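Local atomic coordinates of probable CoA-transferase alpha subunit (Rhodococcus jostii, PDB entry 6COJ), a protein that probably serves as the alpha subunit of a CoA-transferase family enzyme and binds a spirolactone acyl-CoA thioester. Residues A[124-128]-A[205-209]; A[190-196]-A[233-239]. The protein carries 1 engineered substitution. All blocks are in the same frame, centred on the assembly; numbering follows the deposited sequence.

Both contacts join elements packed around the large parallel sheet of the CoA-transferase fold, with centres 16 Å apart. Contact 1 sets the end of helix 117-128 against helix 203-208; it is partly buried and almost wholly apolar, its one polar link running through a water. Contact 2 is more deeply buried and pairs strand 193-194 with the weakly bonded strand 235-237, the outer pair, within this chain, of a small antiparallel sheet, chiefly through backbone bonds, with polar side chains at its ends reaching other chains. Strand 193-194 and helix 203-208 follow one another in the chain, and Cys207 SG of the helix packs on Leu237 CD2 at 4.0 Å.

Contact 1 (A[124-128]-A[205-209]); sequences LEAAA and LYCAA
Leu124 lays its CD1 methyl over the face of the Tyr206 ring, 3.7 Å from the ring centroid and 9° off the ring normal, a well-centred CH-pi contact. With CG of Leu124 anti to the carbonyl carbon (chi1 -66°), the fork is carried out toward the other helix and divides: CD1 takes the ring, while CD2 turns to the methyl of Ala209, CD2 to CB 3.8 Å. Behind the fork, Leu124 CB meets Leu205 CB at 4.0 Å. The aliphatic part of Glu125 crosses the end of Leu205, with CG of the glutamate 4.0 Å from CD1 of the leucine. Where the two backbones come nearest, small residues allow it: Ala127 CB touches Ala209 CB at 3.6 Å, and Ala128 CB touches Ala208 CB at the same distance. Leu177 packs against Leu124, Tyr206 and Ala209, so the two helices meet over the start of strand 177-184, an inner strand of the parallel sheet. One bridging water donates to Ala128 O and to Ala208 O, 2.8 Å from each, both near helix ends. The chemistry implies a seam held by shape and apolar contact, with water joining two carbonyls that cannot bond to each other.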
ATOM      1  N   LEU A 124      -3.112  10.700  -3.560  1.00 13.27           N
ATOM      2  CA  LEU A 124      -3.823  10.445  -2.310  1.00 12.03           C
ATOM      3  C   LEU A 124      -2.895   9.829  -1.276  1.00 12.99           C
ATOM      4  O   LEU A 124      -2.958  10.185  -0.096  1.00 13.94           O
ATOM      5  CB  LEU A 124      -5.027   9.535  -2.553  1.00 11.97           C
ATOM      6  CG  LEU A 124      -6.155  10.119  -3.403  1.00 12.52           C
ATOM      7  CD1 LEU A 124      -7.159   9.022  -3.724  1.00 14.55           C
ATOM      8  CD2 LEU A 124      -6.842  11.265  -2.664  1.00 13.91           C
ATOM      9  N   GLU A 125      -2.009   8.928  -1.707  1.00 12.04           N
ATOM     10  CA  GLU A 125      -1.028   8.353  -0.794  1.00 14.01           C
ATOM     11  C   GLU A 125      -0.097   9.422  -0.233  1.00 12.28           C
ATOM     12  O   GLU A 125       0.277   9.373   0.948  1.00 13.71           O
ATOM     13  CB  GLU A 125      -0.235   7.260  -1.513  1.00 14.25           C
ATOM     14  CG  GLU A 125      -0.983   5.947  -1.642  1.00 14.92           C
ATOM     15  CD  GLU A 125      -0.253   4.927  -2.511  1.00 29.07           C
ATOM     16  OE1 GLU A 125       0.593   5.333  -3.336  1.00 41.55           O
ATOM     17  OE2 GLU A 125      -0.530   3.719  -2.357  1.00 45.60           O
ATOM     18  N   ALA A 126       0.310  10.382  -1.062  1.00 12.26           N
ATOM     19  CA  ALA A 126       1.164  11.455  -0.560  1.00 12.45           C
ATOM     20  C   ALA A 126       0.444  12.256   0.520  1.00 13.82           C
ATOM     21  O   ALA A 126       1.000  12.514   1.596  1.00 14.58           O
ATOM     22  CB  ALA A 126       1.632  12.354  -1.708  1.00 13.41           C
ATOM     23  N   ALA A 127      -0.811  12.630   0.262  1.00 13.84           N
ATOM     24  CA  ALA A 127      -1.588  13.346   1.264  1.00 13.06           C
ATOM     25  C   ALA A 127      -1.764  12.520   2.533  1.00 13.00           C
ATOM     26  O   ALA A 127      -1.647  13.053   3.642  1.00 13.76           O
ATOM     27  CB  ALA A 127      -2.948  13.736   0.683  1.00 14.24           C
ATOM     28  N   ALA A 128      -2.068  11.220   2.391  1.00 12.23           N
ATOM     29  CA  ALA A 128      -2.268  10.361   3.561  1.00 12.39           C
ATOM     30  C   ALA A 128      -1.036  10.360   4.459  1.00 14.22           C
ATOM     31  O   ALA A 128      -1.157  10.293   5.690  1.00 14.85           O
ATOM     32  CB  ALA A 128      -2.572   8.934   3.117  1.00 15.69           C
ATOM     33  N   LEU A 205      -7.949   5.593   1.169  1.00 12.45           N
ATOM     34  CA  LEU A 205      -7.032   6.675   0.822  1.00 13.18           C
ATOM     35  C   LEU A 205      -7.742   8.024   0.768  1.00 12.73           C
ATOM     36  O   LEU A 205      -7.190   9.038   1.209  1.00 13.14           O
ATOM     37  CB  LEU A 205      -6.355   6.392  -0.518  1.00 15.78           C
ATOM     38  CG  LEU A 205      -5.470   5.149  -0.594  1.00 21.47           C
ATOM     39  CD1 LEU A 205      -4.853   4.999  -1.978  1.00 21.42           C
ATOM     40  CD2 LEU A 205      -4.390   5.242   0.456  1.00 24.78           C
ATOM     41  N   TYR A 206      -8.960   8.063   0.229  1.00 12.31           N
ATOM     42  CA  TYR A 206      -9.704   9.320   0.214  1.00 11.62           C
ATOM     43  C   TYR A 206      -9.919   9.832   1.629  1.00 12.72           C
ATOM     44  O   TYR A 206      -9.715  11.016   1.913  1.00 13.34           O
ATOM     45  CB  TYR A 206     -11.041   9.147  -0.513  1.00 13.18           C
ATOM     46  CG  TYR A 206     -10.949   9.211  -2.024  1.00 13.29           C
ATOM     47  CD1 TYR A 206     -10.741  10.423  -2.666  1.00 13.39           C
ATOM     48  CD2 TYR A 206     -11.058   8.065  -2.803  1.00 12.76           C
ATOM     49  CE1 TYR A 206     -10.658  10.498  -4.052  1.00 13.40           C
ATOM     50  CE2 TYR A 206     -10.973   8.123  -4.189  1.00 13.57           C
ATOM     51  CZ  TYR A 206     -10.767   9.346  -4.798  1.00 14.97           C
ATOM     52  OH  TYR A 206     -10.682   9.420  -6.162  1.00 14.60           O
ATOM     53  N   CYS A 207     -10.313   8.948   2.545  1.00 12.52           N
ATOM     54  CA  CYS A 207     -10.498   9.386   3.924  1.00 13.31           C
ATOM     55  C   CYS A 207      -9.185   9.847   4.537  1.00 13.78           C
ATOM     56  O   CYS A 207      -9.138  10.885   5.212  1.00 14.54           O
ATOM     57  CB  CYS A 207     -11.113   8.266   4.758  1.00 13.50           C
ATOM     58  SG  CYS A 207     -12.852   7.988   4.373  1.00 15.09           S
ATOM     59  N   ALA A 208      -8.103   9.101   4.294  1.00 12.04           N
ATOM     60  CA  ALA A 208      -6.813   9.448   4.884  1.00 12.30           C
ATOM     61  C   ALA A 208      -6.270  10.765   4.345  1.00 14.14           C
ATOM     62  O   ALA A 208      -5.465  11.416   5.018  1.00 13.64           O
ATOM     63  CB  ALA A 208      -5.805   8.316   4.655  1.00 12.87           C
ATOM     64  N   ALA A 209      -6.685  11.171   3.143  1.00 14.55           N
ATOM     65  CA  ALA A 209      -6.199  12.395   2.513  1.00 14.43           C
ATOM     66  C   ALA A 209      -7.013  13.632   2.882  1.00 12.32           C
ATOM     67  O   ALA A 209      -6.651  14.733   2.455  1.00 14.98           O
ATOM     68  CB  ALA A 209      -6.212  12.233   0.989  1.00 15.65           C
TER
HETATM   69  O   HOH W   1      -3.617  10.637   6.959  1.00 19.13           O

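Contact 2 (A[190-196]-A[233-239]); sequences HGNAAYT and QNLILNR
Ala193 and Leu237 form an antiparallel hydrogen-bonded pair, Ala193 N giving to Leu237 O at 3.1 Å and Leu237 N returning a nearly straight bond to Ala193 O (176° at the hydrogen). Further along, Tyr195 N reaches Asn234 O only weakly, while Asn234 ND2 donates to Tyr195 O at 3.0 Å, the carbonyl oxygen lying near the amide plane. Asn192 CA adds a C-H...O contact to the Leu237 carbonyl.

Within this chain these are the outer pair of a small antiparallel sheet, 186-187, 193-194 and the weakly bonded 235-237. Ile236 and Leu237 both face Ala193 in a classic beta bulge, entered through an inverse gamma turn centred on Leu235.

Among the side chains, the Tyr195 ring takes Asn234 ND2 over one face, 3.7 Å above the plane and offset toward the rim, with ring and amide planes 31° apart. Ile236 CG2 meets the ring edge at CE1, 3.6 Å away. CG of Tyr195 sits between the backbone N and carbonyl carbon (chi1 75°), which swings the ring across both partners. Its OH also hydrogen-bonds NE2 of Gln233 of the second subunit. Cutting Tyr195 back to an alanine would probably leave the Ile236 methyl and the Asn234 amide without their cover, and that Gln233 without its phenol partner.

Two waters add bridges: one joins Tyr195 OH to Gln233 O, another accepts from Arg239 N and donates to Asn192 OD1, while Asn192 ND2 is bonded to Asp188. His190 CB packs on Arg239 CD at 3.4 Å. Beyond, Arg239 NE makes a salt bridge with an acidic side chain of another protein's chain, and NH1 and NH2 bond to its backbone.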
ATOM      1  N   HIS A 190     -19.360   4.638  14.983  1.00 15.40           N
ATOM      2  CA  HIS A 190     -18.109   5.323  15.262  1.00 16.67           C
ATOM      3  C   HIS A 190     -17.236   5.485  14.028  1.00 17.39           C
ATOM      4  O   HIS A 190     -16.171   6.102  14.120  1.00 17.24           O
ATOM      5  CB  HIS A 190     -17.318   4.562  16.330  1.00 18.84           C
ATOM      6  CG  HIS A 190     -18.124   4.163  17.525  1.00 16.37           C
ATOM      7  ND1 HIS A 190     -18.693   5.076  18.386  1.00 20.93           N
ATOM      8  CD2 HIS A 190     -18.432   2.939  18.015  1.00 19.96           C
ATOM      9  CE1 HIS A 190     -19.337   4.431  19.343  1.00 22.34           C
ATOM     10  NE2 HIS A 190     -19.186   3.132  19.145  1.00 21.30           N
ATOM     11  N   GLY A 191     -17.634   4.920  12.890  1.00 15.20           N
ATOM     12  CA  GLY A 191     -16.857   5.041  11.679  1.00 14.60           C
ATOM     13  C   GLY A 191     -16.037   3.823  11.297  1.00 14.13           C
ATOM     14  O   GLY A 191     -15.420   3.840  10.226  1.00 16.10           O
ATOM     15  N   ASN A 192     -15.968   2.785  12.132  1.00 13.90           N
ATOM     16  CA  ASN A 192     -15.421   1.534  11.633  1.00 13.42           C
ATOM     17  C   ASN A 192     -16.301   1.051  10.492  1.00 14.25           C
ATOM     18  O   ASN A 192     -17.531   1.092  10.595  1.00 15.71           O
ATOM     19  CB  ASN A 192     -15.367   0.505  12.754  1.00 15.09           C
ATOM     20  CG  ASN A 192     -14.456   0.923  13.877  1.00 15.19           C
ATOM     21  OD1 ASN A 192     -13.265   1.211  13.673  1.00 14.21           O
ATOM     22  ND2 ASN A 192     -15.016   0.992  15.085  1.00 15.53           N
ATOM     23  N   ALA A 193     -15.683   0.651   9.381  1.00 14.07           N
ATOM     24  CA  ALA A 193     -16.495   0.349   8.206  1.00 13.04           C
ATOM     25  C   ALA A 193     -15.785  -0.631   7.284  1.00 15.25           C
ATOM     26  O   ALA A 193     -14.546  -0.702   7.244  1.00 15.91           O
ATOM     27  CB  ALA A 193     -16.911   1.608   7.435  1.00 13.90           C
ATOM     28  N   ALA A 194     -16.593  -1.372   6.525  1.00 15.91           N
ATOM     29  CA  ALA A 194     -16.099  -2.453   5.694  1.00 13.39           C
ATOM     30  C   ALA A 194     -16.726  -2.404   4.310  1.00 14.87           C
ATOM     31  O   ALA A 194     -17.862  -1.941   4.125  1.00 14.54           O
ATOM     32  CB  ALA A 194     -16.394  -3.822   6.307  1.00 15.50           C
ATOM     33  N   TYR A 195     -15.979  -2.908   3.336  1.00 14.94           N
ATOM     34  CA  TYR A 195     -16.533  -3.262   2.043  1.00 14.82           C
ATOM     35  C   TYR A 195     -16.773  -4.765   1.979  1.00 14.50           C
ATOM     36  O   TYR A 195     -16.107  -5.560   2.652  1.00 15.14           O
ATOM     37  CB  TYR A 195     -15.607  -2.834   0.898  1.00 15.07           C
ATOM     38  CG  TYR A 195     -14.365  -3.690   0.717  1.00 14.52           C
ATOM     39  CD1 TYR A 195     -13.250  -3.507   1.524  1.00 13.40           C
ATOM     40  CD2 TYR A 195     -14.308  -4.671  -0.275  1.00 13.52           C
ATOM     41  CE1 TYR A 195     -12.095  -4.286   1.352  1.00 13.33           C
ATOM     42  CE2 TYR A 195     -13.175  -5.453  -0.447  1.00 15.53           C
ATOM     43  CZ  TYR A 195     -12.068  -5.259   0.367  1.00 15.19           C
ATOM     44  OH  TYR A 195     -10.938  -6.025   0.171  1.00 15.89           O
ATOM     45  N   THR A 196     -17.748  -5.138   1.170  1.00 14.60           N
ATOM     46  CA  THR A 196     -18.004  -6.512   0.786  1.00 16.69           C
ATOM     47  C   THR A 196     -17.955  -6.552  -0.730  1.00 27.29           C
ATOM     48  O   THR A 196     -18.369  -5.605  -1.405  1.00 71.73           O
ATOM     49  CB  THR A 196     -19.376  -6.989   1.284  1.00 19.62           C
ATOM     50  OG1 THR A 196     -20.398  -6.165   0.713  1.00 24.02           O
ATOM     51  CG2 THR A 196     -19.461  -6.896   2.797  1.00 25.79           C
ATOM     52  N   GLN A 233      -9.467  -8.095   6.917  1.00 17.82           N
ATOM     53  CA  GLN A 233      -8.887  -7.334   5.822  1.00 17.91           C
ATOM     54  C   GLN A 233      -9.903  -6.412   5.164  1.00 17.34           C
ATOM     55  O   GLN A 233      -9.518  -5.474   4.453  1.00 17.25           O
ATOM     56  CB  GLN A 233      -8.307  -8.305   4.787  1.00 17.98           C
ATOM     57  CG  GLN A 233      -7.085  -9.129   5.257  1.00 18.91           C
ATOM     58  CD  GLN A 233      -7.423 -10.322   6.155  1.00 23.71           C
ATOM     59  OE1 GLN A 233      -8.589 -10.661   6.358  1.00 21.30           O
ATOM     60  NE2 GLN A 233      -6.391 -10.965   6.692  1.00 22.09           N
ATOM     61  N   ASN A 234     -11.190  -6.655   5.380  1.00 16.60           N
ATOM     62  CA  ASN A 234     -12.235  -5.831   4.800  1.00 16.11           C
ATOM     63  C   ASN A 234     -12.552  -4.609   5.648  1.00 15.44           C
ATOM     64  O   ASN A 234     -13.310  -3.743   5.199  1.00 15.07           O
ATOM     65  CB  ASN A 234     -13.505  -6.679   4.632  1.00 16.69           C
ATOM     66  CG  ASN A 234     -13.348  -7.795   3.608  1.00 22.90           C
ATOM     67  OD1 ASN A 234     -12.653  -8.781   3.852  1.00 26.49           O
ATOM     68  ND2 ASN A 234     -14.027  -7.661   2.470  1.00 17.64           N
ATOM     69  N   LEU A 235     -11.988  -4.522   6.857  1.00 15.41           N
ATOM     70  CA  LEU A 235     -12.229  -3.394   7.757  1.00 14.92           C
ATOM     71  C   LEU A 235     -11.300  -2.254   7.356  1.00 15.25           C
ATOM     72  O   LEU A 235     -10.242  -2.035   7.954  1.00 15.94           O
ATOM     73  CB  LEU A 235     -12.019  -3.808   9.211  1.00 15.49           C
ATOM     74  CG  LEU A 235     -12.886  -4.957   9.734  1.00 17.09           C
ATOM     75  CD1 LEU A 235     -12.406  -5.451  11.087  1.00 17.85           C
ATOM     76  CD2 LEU A 235     -14.341  -4.505   9.816  1.00 19.61           C
ATOM     77  N   ILE A 236     -11.697  -1.535   6.306  1.00 15.28           N
ATOM     78  CA  ILE A 236     -10.790  -0.559   5.706  1.00 16.40           C
ATOM     79  C   ILE A 236     -10.827   0.816   6.366  1.00 14.76           C
ATOM     80  O   ILE A 236      -9.881   1.592   6.188  1.00 15.63           O
ATOM     81  CB  ILE A 236     -10.894  -0.457   4.173  1.00 16.14           C
ATOM     82  CG1 ILE A 236     -12.262   0.087   3.743  1.00 15.84           C
ATOM     83  CG2 ILE A 236     -10.566  -1.818   3.511  1.00 17.31           C
ATOM     84  CD1 ILE A 236     -12.315   0.442   2.251  1.00 18.49           C
ATOM     85  N   LEU A 237     -11.880   1.153   7.107  1.00 14.88           N
ATOM     86  CA  LEU A 237     -11.899   2.398   7.864  1.00 14.75           C
ATOM     87  C   LEU A 237     -11.910   2.093   9.353  1.00 14.92           C
ATOM     88  O   LEU A 237     -12.678   1.237   9.815  1.00 13.62           O
ATOM     89  CB  LEU A 237     -13.122   3.249   7.524  1.00 14.99           C
ATOM     90  CG  LEU A 237     -13.364   3.607   6.050  1.00 13.89           C
ATOM     91  CD1 LEU A 237     -14.494   4.624   5.912  1.00 14.49           C
ATOM     92  CD2 LEU A 237     -12.123   4.144   5.376  1.00 16.65           C
ATOM     93  N   ASN A 238     -11.073   2.802  10.098  1.00 15.18           N
ATOM     94  CA  ASN A 238     -11.105   2.794  11.552  1.00 13.83           C
ATOM     95  C   ASN A 238     -11.610   4.153  12.043  1.00 14.17           C
ATOM     96  O   ASN A 238     -11.883   5.056  11.248  1.00 14.75           O
ATOM     97  CB  ASN A 238      -9.740   2.374  12.126  1.00 13.99           C
ATOM     98  CG  ASN A 238      -8.631   3.365  11.814  1.00 14.05           C
ATOM     99  OD1 ASN A 238      -8.814   4.578  11.931  1.00 15.33           O
ATOM    100  ND2 ASN A 238      -7.482   2.853  11.400  1.00 15.94           N
ATOM    101  N   ARG A 239     -11.733   4.302  13.365  1.00 15.20           N
ATOM    102  CA  ARG A 239     -12.405   5.488  13.895  1.00 15.75           C
ATOM    103  C   ARG A 239     -11.636   6.773  13.622  1.00 16.52           C
ATOM    104  O   ARG A 239     -12.252   7.844  13.602  1.00 18.57           O
ATOM    105  CB  ARG A 239     -12.674   5.344  15.397  1.00 17.38           C
ATOM    106  CG  ARG A 239     -13.749   4.340  15.743  1.00 16.07           C
ATOM    107  CD  ARG A 239     -14.063   4.342  17.247  1.00 16.63           C
ATOM    108  NE  ARG A 239     -12.988   3.737  18.040  1.00 15.90           N
ATOM    109  CZ  ARG A 239     -12.154   4.408  18.826  1.00 16.65           C
ATOM    110  NH1 ARG A 239     -12.248   5.730  18.945  1.00 17.69           N
ATOM    111  NH2 ARG A 239     -11.214   3.748  19.495  1.00 16.12           N
TER
HETATM  112  O   HOH W   2     -11.071   1.987  15.087  1.00 16.35           O
HETATM  113  O   HOH W   3      -8.828  -5.353   1.800  1.00 21.35           O